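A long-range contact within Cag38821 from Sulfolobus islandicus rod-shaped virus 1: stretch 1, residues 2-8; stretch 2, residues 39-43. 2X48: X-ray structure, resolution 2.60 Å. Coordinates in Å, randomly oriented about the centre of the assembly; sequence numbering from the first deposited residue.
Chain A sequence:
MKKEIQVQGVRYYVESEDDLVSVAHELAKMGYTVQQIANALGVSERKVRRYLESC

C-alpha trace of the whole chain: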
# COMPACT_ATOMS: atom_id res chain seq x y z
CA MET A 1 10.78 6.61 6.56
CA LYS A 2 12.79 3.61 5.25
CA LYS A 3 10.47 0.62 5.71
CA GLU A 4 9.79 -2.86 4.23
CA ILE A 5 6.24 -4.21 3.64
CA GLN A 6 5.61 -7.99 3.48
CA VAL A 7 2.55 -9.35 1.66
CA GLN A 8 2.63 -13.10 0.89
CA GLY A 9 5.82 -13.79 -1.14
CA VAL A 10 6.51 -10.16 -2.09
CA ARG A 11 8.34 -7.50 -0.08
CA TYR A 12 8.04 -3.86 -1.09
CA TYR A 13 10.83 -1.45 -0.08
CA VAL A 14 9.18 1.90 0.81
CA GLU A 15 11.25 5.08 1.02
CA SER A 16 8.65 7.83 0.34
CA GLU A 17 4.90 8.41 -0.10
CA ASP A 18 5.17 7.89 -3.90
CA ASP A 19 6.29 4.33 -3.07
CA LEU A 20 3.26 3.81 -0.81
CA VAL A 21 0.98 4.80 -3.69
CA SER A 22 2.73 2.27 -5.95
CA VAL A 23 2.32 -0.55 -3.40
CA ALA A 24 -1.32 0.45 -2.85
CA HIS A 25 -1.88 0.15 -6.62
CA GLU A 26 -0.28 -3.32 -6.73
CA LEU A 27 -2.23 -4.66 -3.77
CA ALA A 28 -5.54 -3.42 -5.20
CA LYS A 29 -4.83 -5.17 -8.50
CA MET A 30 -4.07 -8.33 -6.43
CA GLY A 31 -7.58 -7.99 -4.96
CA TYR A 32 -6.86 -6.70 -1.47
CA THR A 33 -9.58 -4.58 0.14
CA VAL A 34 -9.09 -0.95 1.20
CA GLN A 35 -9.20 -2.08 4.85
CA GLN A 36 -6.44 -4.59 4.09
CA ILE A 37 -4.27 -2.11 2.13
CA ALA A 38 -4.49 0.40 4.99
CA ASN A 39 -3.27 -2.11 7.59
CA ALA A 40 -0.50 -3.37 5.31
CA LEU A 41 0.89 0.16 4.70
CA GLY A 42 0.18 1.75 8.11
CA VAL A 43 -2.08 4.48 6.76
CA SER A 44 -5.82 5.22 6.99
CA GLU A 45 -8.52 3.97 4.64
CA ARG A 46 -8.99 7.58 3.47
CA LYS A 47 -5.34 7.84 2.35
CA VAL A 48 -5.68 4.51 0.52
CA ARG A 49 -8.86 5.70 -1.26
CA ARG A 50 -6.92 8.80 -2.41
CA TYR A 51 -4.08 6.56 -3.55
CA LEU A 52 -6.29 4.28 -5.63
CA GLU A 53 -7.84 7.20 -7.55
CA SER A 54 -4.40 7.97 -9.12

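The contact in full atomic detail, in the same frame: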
# COMPACT_ATOMS: atom_id res chain seq x y z
N LYS A 2 12.40 4.87 5.92
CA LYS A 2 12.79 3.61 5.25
C LYS A 2 12.13 2.41 5.95
O LYS A 2 12.22 2.26 7.17
CB LYS A 2 14.31 3.47 5.19
CG LYS A 2 14.79 2.36 4.23
CD LYS A 2 16.24 2.58 3.76
CE LYS A 2 17.23 2.78 4.92
NZ LYS A 2 18.66 2.73 4.49
N LYS A 3 11.47 1.56 5.17
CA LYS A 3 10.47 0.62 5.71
C LYS A 3 10.15 -0.48 4.68
O LYS A 3 10.01 -0.19 3.48
CB LYS A 3 9.23 1.44 6.10
CG LYS A 3 7.87 0.77 6.14
CD LYS A 3 6.80 1.83 6.49
CE LYS A 3 5.35 1.32 6.34
NZ LYS A 3 4.32 2.37 6.60
N GLU A 4 10.02 -1.72 5.13
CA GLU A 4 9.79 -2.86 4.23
C GLU A 4 8.45 -3.57 4.51
O GLU A 4 8.22 -4.05 5.61
CB GLU A 4 10.94 -3.86 4.37
CG GLU A 4 10.92 -4.97 3.33
CD GLU A 4 11.84 -6.12 3.68
OE1 GLU A 4 13.04 -5.89 3.98
OE2 GLU A 4 11.36 -7.27 3.66
N ILE A 5 7.60 -3.66 3.49
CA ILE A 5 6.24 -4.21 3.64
C ILE A 5 6.11 -5.63 3.07
O ILE A 5 6.38 -5.86 1.89
CB ILE A 5 5.20 -3.28 2.95
CG1 ILE A 5 5.34 -1.86 3.52
CG2 ILE A 5 3.80 -3.84 3.12
CD1 ILE A 5 4.22 -0.93 3.19
N GLN A 6 5.70 -6.58 3.90
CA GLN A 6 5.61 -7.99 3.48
C GLN A 6 4.16 -8.42 3.29
O GLN A 6 3.37 -8.46 4.24
CB GLN A 6 6.33 -8.92 4.47
CG GLN A 6 5.86 -10.38 4.39
CD GLN A 6 6.98 -11.39 4.46
OE1 GLN A 6 7.54 -11.66 5.53
NE2 GLN A 6 7.30 -11.99 3.31
N VAL A 7 3.83 -8.75 2.03
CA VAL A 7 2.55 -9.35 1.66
C VAL A 7 2.82 -10.65 0.91
O VAL A 7 3.37 -10.62 -0.19
CB VAL A 7 1.73 -8.41 0.75
CG1 VAL A 7 0.53 -9.15 0.13
CG2 VAL A 7 1.26 -7.19 1.54
N GLN A 8 2.41 -11.77 1.50
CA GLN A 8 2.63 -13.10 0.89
C GLN A 8 4.11 -13.25 0.53
O GLN A 8 4.96 -13.04 1.40
CB GLN A 8 1.70 -13.33 -0.31
CG GLN A 8 0.21 -13.45 0.06
CD GLN A 8 -0.19 -14.84 0.59
OE1 GLN A 8 0.61 -15.54 1.23
NE2 GLN A 8 -1.43 -15.24 0.33
N ASN A 39 -4.03 -1.42 6.55
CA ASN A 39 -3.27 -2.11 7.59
C ASN A 39 -1.89 -2.51 7.11
O ASN A 39 -0.93 -2.43 7.88
CB ASN A 39 -4.02 -3.33 8.13
CG ASN A 39 -5.03 -2.96 9.20
OD1 ASN A 39 -6.19 -2.66 8.88
ND2 ASN A 39 -4.59 -2.93 10.46
N ALA A 40 -1.78 -2.93 5.86
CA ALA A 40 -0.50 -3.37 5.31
C ALA A 40 0.53 -2.23 5.22
O ALA A 40 1.72 -2.46 5.43
CB ALA A 40 -0.70 -4.00 3.94
N LEU A 41 0.04 -1.02 4.94
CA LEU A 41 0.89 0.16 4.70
C LEU A 41 1.01 1.09 5.92
O LEU A 41 1.89 1.96 5.96
CB LEU A 41 0.35 0.97 3.51
CG LEU A 41 0.18 0.29 2.15
CD1 LEU A 41 -0.20 1.30 1.10
CD2 LEU A 41 1.44 -0.43 1.74
N GLY A 42 0.13 0.93 6.90
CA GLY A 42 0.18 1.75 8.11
C GLY A 42 -0.39 3.14 7.91
O GLY A 42 0.03 4.10 8.57
N VAL A 43 -1.34 3.25 6.99
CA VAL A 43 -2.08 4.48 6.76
C VAL A 43 -3.58 4.25 6.99
O VAL A 43 -4.00 3.14 7.34
CB VAL A 43 -1.85 5.03 5.33
CG1 VAL A 43 -0.37 5.32 5.11
CG2 VAL A 43 -2.38 4.06 4.28

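A β-strand has a simple way of meeting a distant helix: every second side chain faces the partner, and the residues between them face elsewhere. The contact between residues 2-8 and 39-43 of Cag38821 is a compact example. Lys3, Ile5 and Val7, alternate members of a short strand, all direct their CA-to-CB bonds toward the last turn of a helix and the residues that follow it, whereas that of Gln6 points away and Glu4 makes no contact. The touching residues lie at least 33 positions apart in sequence, and the contact buries about 202 Å², summed over both sides.

Ile5 and Leu41 have the most surface covered, and the CA atom of Ile5 lies 7.0 Å from the CA atom of Leu41. Their side chains meet at the tips: Ile5 CD1 lies 3.2 Å from Leu41 CD2, a short separation for two methyl carbons, and one to be read with the 2.60 Å resolution in mind. The two reach this meeting differently. Ile5, with chi1 in m and chi2 in t, starts toward the helix and continues that way. Leu41 has the same pair of rotamers, yet its CA-to-CB bond points away from the strand; CD2 nevertheless comes back within reach of the isoleucine. The direction in which a side chain sets out therefore need not predict where it makes contact. Both residues are buried, as befits an apolar pairing.

Ala40 contributes the next largest area, and does so with backbone as well as side chain. Ile5 CG2 packs 3.4 Å from Ala40 O, and Ile5 CD1 also lies near that oxygen, at 3.7 Å from Ala40 O, so the isoleucine packs against backbone as well as against the leucine methyl. The Ala40 methyl, set sideways to the strand, is approached by Val7: Val7 CG2 and Ala40 CB are 4.4 Å apart, a looser apolar contact that extends the packing one strand repeat beyond Ile5.

One repeat in the other direction, the chemistry becomes polar. Lys3 holds all four chi angles in t, and this extended chain carries its amine to the end of the helix, where Lys3 NZ donates a hydrogen bond to Leu41 O at 2.5 Å. Leu41 thus receives the strand twice, through its side chain and through its carbonyl. Gly42 then leaves helical geometry with a positive phi of 77°, a conformation that favours glycine. An ideal CB there would point toward the strand and lie 3.4 Å from Lys3 NZ, close but not in itself a clash; the positive phi is the clearer reason glycine fits.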